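Local coordinates for peptidase S9 prolyl oligopeptidase catalytic domain-containing protein (Pyrococcus horikoshii, PDB 4HXF) that probably cleaves peptides as an acylaminoacyl serine peptidase, joining a beta-propeller to an alpha/beta-hydrolase domain within a self-compartmentalizing hexamer, at residues K56-A61 with I73-F78; L26-L31 with N43-E48; A61-I66 with R107-N112; I66-K71 with Q113-L118. All coordinates share one frame; numbering follows the deposited sequence. Where two conformers were deposited one is given.

Interaction 1 of 4, residues K56-A61 with I73-F78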
# COMPACT_ATOMS: atom_id res chain seq x y z
N LYS A 56 -25.83 3.60 27.43
CA LYS A 56 -25.45 2.96 26.21
C LYS A 56 -24.72 3.92 25.32
O LYS A 56 -24.67 5.12 25.61
CB LYS A 56 -26.73 2.30 25.59
CG LYS A 56 -27.93 3.12 25.20
CD LYS A 56 -29.15 2.10 24.96
CE LYS A 56 -30.52 2.79 25.17
NZ LYS A 56 -31.75 1.94 24.80
N PHE A 57 -24.07 3.36 24.30
CA PHE A 57 -23.05 4.10 23.56
C PHE A 57 -23.14 3.95 22.07
O PHE A 57 -23.53 2.88 21.56
CB PHE A 57 -21.67 3.52 23.91
CG PHE A 57 -21.43 3.40 25.40
CD1 PHE A 57 -21.47 2.14 25.97
CD2 PHE A 57 -21.30 4.52 26.18
CE1 PHE A 57 -21.33 1.98 27.36
CE2 PHE A 57 -21.15 4.38 27.56
CZ PHE A 57 -21.17 3.10 28.15
N ILE A 58 -22.76 5.01 21.40
CA ILE A 58 -22.56 4.98 19.96
C ILE A 58 -21.16 5.51 19.77
O ILE A 58 -20.84 6.70 19.94
CB ILE A 58 -23.58 5.84 19.13
CG1 ILE A 58 -25.01 5.47 19.47
CG2 ILE A 58 -23.21 5.63 17.66
CD1 ILE A 58 -26.09 6.41 18.83
N GLU A 59 -20.26 4.62 19.38
CA GLU A 59 -18.85 4.94 19.33
C GLU A 59 -18.41 5.64 18.04
O GLU A 59 -19.04 5.47 16.99
CB GLU A 59 -18.13 3.64 19.66
CG GLU A 59 -16.66 3.74 19.79
CD GLU A 59 -16.14 4.67 20.85
OE1 GLU A 59 -15.34 4.18 21.66
OE2 GLU A 59 -16.48 5.86 20.81
N ASP A 60 -17.39 6.50 18.15
CA ASP A 60 -16.83 7.33 17.06
C ASP A 60 -17.91 8.10 16.28
O ASP A 60 -18.14 7.92 15.03
CB ASP A 60 -15.99 6.47 16.18
CG ASP A 60 -14.82 5.97 16.92
OD1 ASP A 60 -14.19 6.81 17.60
OD2 ASP A 60 -14.50 4.78 16.80
N ALA A 61 -18.69 8.89 17.02
CA ALA A 61 -19.90 9.57 16.53
C ALA A 61 -20.14 10.82 17.27
O ALA A 61 -19.69 10.97 18.44
CB ALA A 61 -21.16 8.63 16.68
N ILE A 73 -32.43 7.59 16.82
CA ILE A 73 -31.42 8.63 16.93
C ILE A 73 -30.63 8.67 15.63
O ILE A 73 -30.13 7.63 15.11
CB ILE A 73 -30.54 8.44 18.17
CG1 ILE A 73 -29.55 9.53 18.35
CG2 ILE A 73 -29.86 7.06 18.16
CD1 ILE A 73 -29.01 9.48 19.83
N ALA A 74 -30.53 9.91 15.09
CA ALA A 74 -29.65 10.19 13.98
C ALA A 74 -28.33 10.69 14.56
O ALA A 74 -28.30 11.30 15.62
CB ALA A 74 -30.24 11.21 13.01
N PHE A 75 -27.28 10.43 13.82
CA PHE A 75 -25.97 10.91 14.16
C PHE A 75 -25.05 10.97 13.04
O PHE A 75 -25.35 10.39 11.99
CB PHE A 75 -25.37 10.05 15.32
CG PHE A 75 -25.13 8.60 14.99
CD1 PHE A 75 -26.13 7.66 15.16
CD2 PHE A 75 -23.91 8.16 14.49
CE1 PHE A 75 -25.89 6.32 14.85
CE2 PHE A 75 -23.70 6.85 14.17
CZ PHE A 75 -24.66 5.91 14.37
N MET A 76 -23.89 11.64 13.22
CA MET A 76 -22.85 11.71 12.23
C MET A 76 -21.60 10.97 12.63
O MET A 76 -21.21 11.00 13.83
CB MET A 76 -22.50 13.21 11.98
CG MET A 76 -23.71 14.06 11.62
SD MET A 76 -23.73 14.40 9.86
CE MET A 76 -22.06 14.74 9.39
N ARG A 77 -20.91 10.43 11.62
CA ARG A 77 -19.57 9.91 11.77
C ARG A 77 -18.71 10.56 10.65
O ARG A 77 -19.24 10.93 9.63
CB ARG A 77 -19.48 8.41 11.59
CG ARG A 77 -20.16 7.56 12.59
CD ARG A 77 -19.48 6.15 12.70
NE ARG A 77 -19.84 5.56 13.97
CZ ARG A 77 -20.80 4.66 14.17
NH1 ARG A 77 -21.53 4.15 13.15
NH2 ARG A 77 -21.00 4.21 15.35
N PHE A 78 -17.40 10.61 10.83
CA PHE A 78 -16.52 11.47 9.98
C PHE A 78 -15.28 10.66 9.66
O PHE A 78 -15.42 9.44 9.58
CB PHE A 78 -16.11 12.77 10.70
CG PHE A 78 -17.28 13.74 11.04
CD1 PHE A 78 -17.95 13.70 12.28
CD2 PHE A 78 -17.68 14.74 10.12
CE1 PHE A 78 -18.96 14.61 12.56
CE2 PHE A 78 -18.71 15.64 10.42
CZ PHE A 78 -19.36 15.56 11.63
O HOH W 1 -16.78 9.87 13.50

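Interaction 2 of 4, residues L26-L31 with N43-E48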
# COMPACT_ATOMS: atom_id res chain seq x y z
N LEU A 26 -35.16 9.76 27.93
CA LEU A 26 -33.74 9.60 27.47
C LEU A 26 -32.98 10.96 27.40
O LEU A 26 -33.59 12.01 27.11
CB LEU A 26 -33.67 8.96 26.10
CG LEU A 26 -34.21 7.51 26.02
CD1 LEU A 26 -34.40 7.11 24.54
CD2 LEU A 26 -33.31 6.53 26.79
N VAL A 27 -31.67 10.90 27.69
CA VAL A 27 -30.75 11.98 27.47
C VAL A 27 -29.64 11.46 26.59
O VAL A 27 -29.22 10.29 26.80
CB VAL A 27 -30.27 12.39 28.84
CG1 VAL A 27 -29.31 13.58 28.79
CG2 VAL A 27 -31.51 12.79 29.63
N ALA A 28 -29.18 12.24 25.61
CA ALA A 28 -27.99 11.88 24.84
C ALA A 28 -27.05 13.05 24.91
O ALA A 28 -27.45 14.20 25.08
CB ALA A 28 -28.29 11.56 23.38
N TYR A 29 -25.75 12.73 24.82
CA TYR A 29 -24.73 13.77 24.81
C TYR A 29 -23.47 13.20 24.24
O TYR A 29 -23.38 11.95 24.03
CB TYR A 29 -24.51 14.39 26.23
CG TYR A 29 -24.15 13.42 27.32
CD1 TYR A 29 -25.14 12.80 28.04
CD2 TYR A 29 -22.84 13.01 27.52
CE1 TYR A 29 -24.84 11.85 29.01
CE2 TYR A 29 -22.53 12.11 28.53
CZ TYR A 29 -23.53 11.50 29.25
OH TYR A 29 -23.31 10.58 30.23
N VAL A 30 -22.44 14.01 23.97
CA VAL A 30 -21.19 13.59 23.36
C VAL A 30 -20.09 13.69 24.42
O VAL A 30 -20.01 14.70 25.12
CB VAL A 30 -20.72 14.43 22.12
CG1 VAL A 30 -19.46 13.91 21.56
CG2 VAL A 30 -21.91 14.40 21.12
N LEU A 31 -19.39 12.61 24.57
CA LEU A 31 -18.19 12.50 25.47
C LEU A 31 -16.96 12.57 24.54
O LEU A 31 -16.82 11.72 23.63
CB LEU A 31 -18.22 11.17 26.19
CG LEU A 31 -16.92 10.76 26.90
CD1 LEU A 31 -16.58 11.73 28.03
CD2 LEU A 31 -17.11 9.35 27.50
N ASN A 43 -14.74 10.96 19.97
CA ASN A 43 -16.07 11.31 20.27
C ASN A 43 -16.93 10.03 20.41
O ASN A 43 -16.84 9.13 19.58
CB ASN A 43 -16.76 12.17 19.21
CG ASN A 43 -16.05 13.46 18.97
OD1 ASN A 43 -15.60 13.73 17.82
ND2 ASN A 43 -15.95 14.22 19.93
N THR A 44 -17.66 9.98 21.51
CA THR A 44 -18.63 8.92 21.86
C THR A 44 -19.93 9.49 22.25
O THR A 44 -20.00 10.36 23.13
CB THR A 44 -18.07 8.01 23.00
OG1 THR A 44 -16.74 7.55 22.68
CG2 THR A 44 -18.99 6.74 23.27
N ILE A 45 -21.00 9.04 21.61
CA ILE A 45 -22.32 9.46 22.08
C ILE A 45 -22.73 8.55 23.22
O ILE A 45 -22.62 7.30 23.13
CB ILE A 45 -23.38 9.41 20.92
CG1 ILE A 45 -23.06 10.45 19.86
CG2 ILE A 45 -24.78 9.55 21.47
CD1 ILE A 45 -23.83 10.21 18.51
N VAL A 46 -23.22 9.14 24.30
CA VAL A 46 -23.72 8.41 25.45
C VAL A 46 -25.20 8.66 25.54
O VAL A 46 -25.66 9.81 25.40
CB VAL A 46 -23.00 8.86 26.76
CG1 VAL A 46 -23.53 8.02 27.96
CG2 VAL A 46 -21.47 8.75 26.55
N ILE A 47 -25.96 7.62 25.72
CA ILE A 47 -27.43 7.70 25.88
C ILE A 47 -27.74 7.17 27.23
O ILE A 47 -27.40 6.01 27.61
CB ILE A 47 -28.15 6.85 24.82
CG1 ILE A 47 -27.74 7.38 23.38
CG2 ILE A 47 -29.67 6.85 25.02
CD1 ILE A 47 -27.74 6.31 22.34
N GLU A 48 -28.34 8.05 28.04
CA GLU A 48 -28.73 7.65 29.40
C GLU A 48 -30.19 7.54 29.56
O GLU A 48 -30.97 8.39 29.06
CB GLU A 48 -28.27 8.60 30.45
CG GLU A 48 -26.84 8.74 30.35
CD GLU A 48 -26.18 9.15 31.64
OE1 GLU A 48 -26.80 9.27 32.74
OE2 GLU A 48 -24.99 9.40 31.45
O HOH W 2 -14.76 9.51 23.28

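Interaction 3 of 4, residues A61-I66 with R107-N112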
# COMPACT_ATOMS: atom_id res chain seq x y z
N ALA A 61 -18.69 8.89 17.02
CA ALA A 61 -19.90 9.57 16.53
C ALA A 61 -20.14 10.82 17.27
O ALA A 61 -19.69 10.97 18.44
CB ALA A 61 -21.16 8.63 16.68
N SER A 62 -20.87 11.73 16.66
CA SER A 62 -21.32 12.93 17.27
C SER A 62 -22.60 13.42 16.63
O SER A 62 -23.19 12.69 15.84
CB SER A 62 -20.17 13.95 17.16
OG SER A 62 -19.94 14.41 15.86
N MET A 63 -23.02 14.63 16.99
CA MET A 63 -24.26 15.21 16.52
C MET A 63 -25.44 14.31 16.79
O MET A 63 -26.27 14.08 15.86
CB MET A 63 -24.11 15.56 15.04
CG MET A 63 -22.97 16.60 14.77
SD MET A 63 -23.15 17.32 13.10
CE MET A 63 -24.89 17.59 13.07
N PRO A 64 -25.67 13.86 18.05
CA PRO A 64 -26.85 13.06 18.35
C PRO A 64 -28.14 13.89 18.16
O PRO A 64 -28.26 15.02 18.64
CB PRO A 64 -26.71 12.70 19.84
CG PRO A 64 -25.85 13.84 20.41
CD PRO A 64 -24.92 14.16 19.29
N ARG A 65 -29.12 13.31 17.43
CA ARG A 65 -30.42 13.97 17.31
C ARG A 65 -31.45 12.96 17.53
O ARG A 65 -31.59 11.96 16.73
CB ARG A 65 -30.59 14.50 15.85
CG ARG A 65 -29.43 15.49 15.46
CD ARG A 65 -29.60 16.80 16.28
NE ARG A 65 -28.59 17.78 15.87
CZ ARG A 65 -27.36 17.95 16.46
NH1 ARG A 65 -27.00 17.23 17.55
NH2 ARG A 65 -26.54 18.88 16.02
N ILE A 66 -32.16 13.02 18.64
CA ILE A 66 -33.19 12.08 18.95
C ILE A 66 -34.50 12.37 18.19
O ILE A 66 -34.99 13.51 18.17
CB ILE A 66 -33.48 12.03 20.47
CG1 ILE A 66 -32.14 11.74 21.19
CG2 ILE A 66 -34.63 11.05 20.79
CD1 ILE A 66 -32.30 11.88 22.76
N ARG A 107 -23.21 20.72 7.85
CA ARG A 107 -22.97 21.44 9.08
C ARG A 107 -24.03 21.16 10.16
O ARG A 107 -23.83 21.41 11.36
CB ARG A 107 -22.86 22.94 8.87
CG ARG A 107 -21.64 23.38 8.03
CD ARG A 107 -21.39 24.88 8.03
NE ARG A 107 -20.14 25.19 7.28
CZ ARG A 107 -19.99 26.14 6.31
NH1 ARG A 107 -21.02 26.85 5.94
NH2 ARG A 107 -18.77 26.36 5.73
N SER A 108 -25.25 20.79 9.75
CA SER A 108 -26.36 20.65 10.73
C SER A 108 -27.30 19.57 10.24
O SER A 108 -27.53 19.48 9.05
CB SER A 108 -27.20 21.88 11.05
OG SER A 108 -27.91 22.51 9.94
N ILE A 109 -27.93 18.88 11.20
CA ILE A 109 -29.02 17.94 10.95
C ILE A 109 -30.12 18.14 11.97
O ILE A 109 -29.81 18.30 13.14
CB ILE A 109 -28.65 16.41 10.87
CG1 ILE A 109 -27.74 15.99 12.04
CG2 ILE A 109 -27.90 16.13 9.52
CD1 ILE A 109 -27.58 14.46 12.11
N GLU A 110 -31.36 18.13 11.55
CA GLU A 110 -32.53 18.30 12.44
C GLU A 110 -33.70 17.46 11.97
O GLU A 110 -34.09 17.53 10.76
CB GLU A 110 -32.99 19.81 12.42
CG GLU A 110 -34.17 20.18 13.24
CD GLU A 110 -34.86 21.61 12.99
OE1 GLU A 110 -34.56 22.33 12.13
OE2 GLU A 110 -35.82 21.87 13.71
N TRP A 111 -34.34 16.74 12.91
CA TRP A 111 -35.59 16.03 12.53
C TRP A 111 -36.74 16.90 12.28
O TRP A 111 -37.02 17.85 13.07
CB TRP A 111 -35.99 15.09 13.65
CG TRP A 111 -35.11 13.90 13.82
CD1 TRP A 111 -34.15 13.70 14.77
CD2 TRP A 111 -35.15 12.68 13.01
NE1 TRP A 111 -33.59 12.43 14.64
CE2 TRP A 111 -34.20 11.76 13.62
CE3 TRP A 111 -35.86 12.28 11.91
CZ2 TRP A 111 -33.94 10.50 13.09
CZ3 TRP A 111 -35.62 10.99 11.40
CH2 TRP A 111 -34.73 10.10 11.97
N ASN A 112 -37.55 16.52 11.29
CA ASN A 112 -38.93 16.95 11.17
C ASN A 112 -39.75 16.31 12.27
O ASN A 112 -39.40 15.20 12.80
CB ASN A 112 -39.40 16.55 9.79
CG ASN A 112 -40.83 17.06 9.44
OD1 ASN A 112 -41.84 16.38 9.71
ND2 ASN A 112 -40.90 18.28 8.93
O HOH W 3 -27.80 20.68 14.03

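Interaction 4 of 4, residues I66-K71 with Q113-L118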
# COMPACT_ATOMS: atom_id res chain seq x y z
N ILE A 66 -32.16 13.02 18.64
CA ILE A 66 -33.19 12.08 18.95
C ILE A 66 -34.50 12.37 18.19
O ILE A 66 -34.99 13.51 18.17
CB ILE A 66 -33.48 12.03 20.47
CG1 ILE A 66 -32.14 11.74 21.19
CG2 ILE A 66 -34.63 11.05 20.79
CD1 ILE A 66 -32.30 11.88 22.76
N SER A 67 -35.10 11.39 17.56
CA SER A 67 -36.33 11.67 16.79
C SER A 67 -37.48 12.10 17.75
O SER A 67 -37.53 11.69 18.92
CB SER A 67 -36.76 10.45 15.96
OG SER A 67 -37.18 9.39 16.86
N PRO A 68 -38.42 12.93 17.25
CA PRO A 68 -39.51 13.45 18.08
C PRO A 68 -40.28 12.35 18.78
O PRO A 68 -40.68 12.56 19.96
CB PRO A 68 -40.36 14.21 17.06
CG PRO A 68 -39.38 14.74 16.16
CD PRO A 68 -38.28 13.69 15.98
N ASP A 69 -40.45 11.20 18.12
CA ASP A 69 -41.20 10.05 18.66
C ASP A 69 -40.41 9.24 19.68
O ASP A 69 -40.95 8.32 20.28
CB ASP A 69 -41.87 9.20 17.55
CG ASP A 69 -40.81 8.45 16.67
OD1 ASP A 69 -39.57 8.53 17.00
OD2 ASP A 69 -41.28 7.81 15.70
N GLY A 70 -39.18 9.61 19.91
CA GLY A 70 -38.25 8.91 20.78
C GLY A 70 -37.78 7.53 20.40
O GLY A 70 -37.21 6.86 21.24
N LYS A 71 -38.01 7.13 19.15
CA LYS A 71 -37.75 5.78 18.70
C LYS A 71 -36.38 5.62 18.09
O LYS A 71 -35.89 4.50 18.03
CB LYS A 71 -38.77 5.35 17.71
CG LYS A 71 -40.17 5.18 18.37
CD LYS A 71 -41.11 4.51 17.40
CE LYS A 71 -42.47 4.32 18.12
NZ LYS A 71 -43.53 4.92 17.25
N GLN A 113 -40.86 16.95 12.57
CA GLN A 113 -41.85 16.44 13.52
C GLN A 113 -42.35 15.02 13.18
O GLN A 113 -42.84 14.31 14.07
CB GLN A 113 -43.01 17.44 13.57
CG GLN A 113 -43.88 17.48 12.29
CD GLN A 113 -44.93 18.66 12.27
OE1 GLN A 113 -45.18 19.33 13.31
NE2 GLN A 113 -45.53 18.89 11.11
N ASP A 114 -42.26 14.58 11.93
CA ASP A 114 -42.67 13.23 11.52
C ASP A 114 -41.76 12.07 11.88
O ASP A 114 -42.10 10.92 11.63
CB ASP A 114 -42.97 13.21 10.02
CG ASP A 114 -41.73 13.41 9.11
OD1 ASP A 114 -40.55 13.40 9.52
OD2 ASP A 114 -42.00 13.59 7.91
N SER A 115 -40.60 12.39 12.45
CA SER A 115 -39.58 11.36 12.78
C SER A 115 -39.18 10.51 11.57
O SER A 115 -38.75 9.36 11.74
CB SER A 115 -40.02 10.47 13.93
OG SER A 115 -40.34 11.21 15.15
N ARG A 116 -39.24 11.13 10.42
CA ARG A 116 -38.89 10.46 9.12
C ARG A 116 -37.92 11.28 8.33
O ARG A 116 -36.89 10.78 7.88
CB ARG A 116 -40.14 10.17 8.33
CG ARG A 116 -39.78 9.52 7.00
CD ARG A 116 -40.97 8.95 6.29
NE ARG A 116 -40.48 8.34 5.00
CZ ARG A 116 -41.20 7.65 4.15
NH1 ARG A 116 -42.46 7.39 4.39
NH2 ARG A 116 -40.68 7.19 2.99
N ARG A 117 -38.15 12.58 8.15
CA ARG A 117 -37.28 13.42 7.42
C ARG A 117 -36.29 14.20 8.28
O ARG A 117 -36.62 14.57 9.43
CB ARG A 117 -38.10 14.43 6.57
CG ARG A 117 -38.90 13.83 5.43
CD ARG A 117 -39.83 14.88 4.83
NE ARG A 117 -40.89 15.18 5.77
CZ ARG A 117 -41.74 16.21 5.67
NH1 ARG A 117 -41.64 17.06 4.68
NH2 ARG A 117 -42.75 16.35 6.49
N LEU A 118 -35.10 14.36 7.74
CA LEU A 118 -34.06 15.23 8.33
C LEU A 118 -33.96 16.46 7.42
O LEU A 118 -34.12 16.38 6.21
CB LEU A 118 -32.69 14.55 8.37
CG LEU A 118 -32.61 13.44 9.33
CD1 LEU A 118 -31.23 12.73 9.19
CD2 LEU A 118 -32.65 13.98 10.81

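Interaction 1 of 4, residues K56-A61 with I73-F78
Arg77 clasps the backbone of Glu59 while Ile58 lies over the ring of Phe75, in a buried contact between adjoining blades of the beta-propeller. The outermost strand of one blade, 54-59, meets strand 72-77 of the next, and with axes no closer than 9.6 Å the gap is bridged by side chains. Ile58 CG2, anti to its backbone N, makes a CH-pi contact over one face of Phe75, 3.8 Å from the ring centroid. Ile58 CD1 meets Ile73 CG2 tip to tip at 3.9 Å, and Ala61 CB reaches Phe75 CD2 at 3.5 Å. Arg77 NE and NH2 both point, within the guanidinium plane, at the single atom Glu59 O, NH2 at 2.8 Å and NE at 3.1 Å. This side-on grip fixes the rotation of the guanidinium, one face of which rests on Phe75 CE2. A weak bond links NE to Asp60 O, and a water joins that oxygen to Phe78 N. Trp88 of strand 86-91 lies nearly parallel to Phe75 and makes a cation-pi contact with Arg77, Ile45 of strand 40-49 packs on Phe75, and the Glu59 carboxylate bonds to Thr44 and to Lys99 N of a neighbouring subunit, beside a bound magnesium ion.

Interaction 2 of 4, residues L26-L31 with N43-E48
Tyr29 and Val46 lie side by side, the branched valine forming a bump beneath the flat ring. Tyr29 CG sits in the crowded position between backbone N and carbonyl carbon (chi1 56°), which leans the ring across the neighbouring strand, and Val46 CB comes under one face, 4.0 Å from the ring centroid. The two valine branches part around this point: CG1 reaches the tip, 3.4 Å from Tyr29 OH, while CG2 lies against Leu31 CB at 4.1 Å. Glu48 closes the ring's edge, its extended chain bringing OE2 into the ring plane and into a hydrogen bond with Tyr29 OH, modelled as doubtfully short. Arg55 also forms a salt bridge to OE2, and Tyr338 bonds to the hydroxyl. The backbones form an antiparallel beta hairpin, the middle pair of strands in a four-stranded propeller blade, with Val27-Glu48, Tyr29-Val46 and Leu31-Thr44 as its hydrogen-bonded pairs. On the opposite face Ala28 is the low point: Ile47 CG1 stands 4.2 Å from Ala28 CB, and Pro64 and Ile66 of the next blade settle onto the alanine. Toward one end Val30 CG2 meets Ile45 CG1 at 4.3 Å; at the other Leu26 CD2 touches Ile47 CG2 at 4.1 Å.

Interaction 3 of 4, residues A61-I66 with R107-N112
Arg65 and Trp111 link the first strands of two successive propeller blades, the strands that in this fold stand around the central channel. Strands 62-66 and 107-111 run almost parallel, 11° apart, but their axes come no closer than 7.4 Å, so side chains reach for backbone carbonyls instead of the two backbones pairing. Arg65 folds back at chi2 (-69°) and presents NE to Ile109 O at 3.0 Å, the carbonyl lying somewhat tilted from the guanidinium plane. Its NH1 turns home to Pro64 O, 2.8 Å away, and its NH2 gives a hydrogen to a water that donates in turn to Ile109 O. All three nitrogens are therefore engaged, which holds the group in one orientation, and Asp19 adds a salt bridge at NH1. In the reverse direction Trp111 NE1 donates to Arg65 O at 2.9 Å; the oxygen lies in the indole plane, whereas the N-H arrives from above the carbonyl plane. A leucine in place of Arg65 would probably cost Asp19 this salt bridge and Ile109 O its N-H donor from across the blade boundary. The apolar part is tight: Met63 bends at chi3 to put CE 3.4 Å from Ile109 CG1, closer than usual for two carbons, and Arg65 CG touches the same CG1 at 3.8 Å. Strand 62-66 pairs on with strand 72-77 through Arg65 and Ala74, Pro64 packs on strand 26-35 of the preceding blade, and Arg107 and Ser108 form a classic beta bulge opposite Val121 of strand 117-124.

Interaction 4 of 4, residues I66-K71 with Q113-L118
A type I beta turn from Ser67 to Gly70, closed by Gly70 N donating to Ser67 O at 2.8 Å, meets the loop around Ser115, whose positive phi (55°) bends its chain ahead of strand 117-124. Ser-Pro-Asp-Gly turns of this kind are familiar from WD40-like propeller repeats. Ser115 is the hub: its OG, anti to the carbonyl carbon, accepts from Asp69 N at 3.0 Å with an N-H...O angle of 147°. The same oxygen lies against the Pro68 ring, 3.3 Å from CD, and Pro68 CB reaches toward Gln113 O. Behind this bond the Asp69 carboxylate braces its own turn. OD1 receives Ser67 OG, in a short bond, and Lys71 N at 3.0 Å, from opposite faces of its plane, the second making an Asx turn. An alanine in place of Asp69 would probably leave Lys71 N without this acceptor and Ser67 OG with one partner fewer, its bond to Lys72 N remaining, and so weaken the turn that offers its N-H to Ser115. Asp114 plays a similar part on the other side: OD1 gathers Arg116 N and Arg117 N, while OD2 takes the salt bridge from Arg117 NE at 2.9 Å. Trp111 of strand 106-111 packs on Ser67, Pro68 and Leu118, Lys72 at the start of strand 72-77 bonds to Ser115 O, and Arg116 reaches Asp337 O of another neighbouring subunit.

How the interactions relate
Interactions 1, 3 and 4 join successive propeller blades, whereas interaction 2 lies within a single blade and alone uses continuous backbone pairing. Interactions 1 and 2 are buried and share a sheet, in which Lys56 O bonds to Ile47 N, and both contacts touch the same neighbouring subunit. Interactions 1 and 3 share Ala61 and grip opposite sides of the blade that begins at strand 62-66, each with an arginine set on a carbonyl of another blade. Interactions 3 and 4 share Ile66 and the same pair of blades; arginine and tryptophan donors along the strands give way, in the partly exposed turns, to serine and aspartate oxygens accepting from backbone N-H groups.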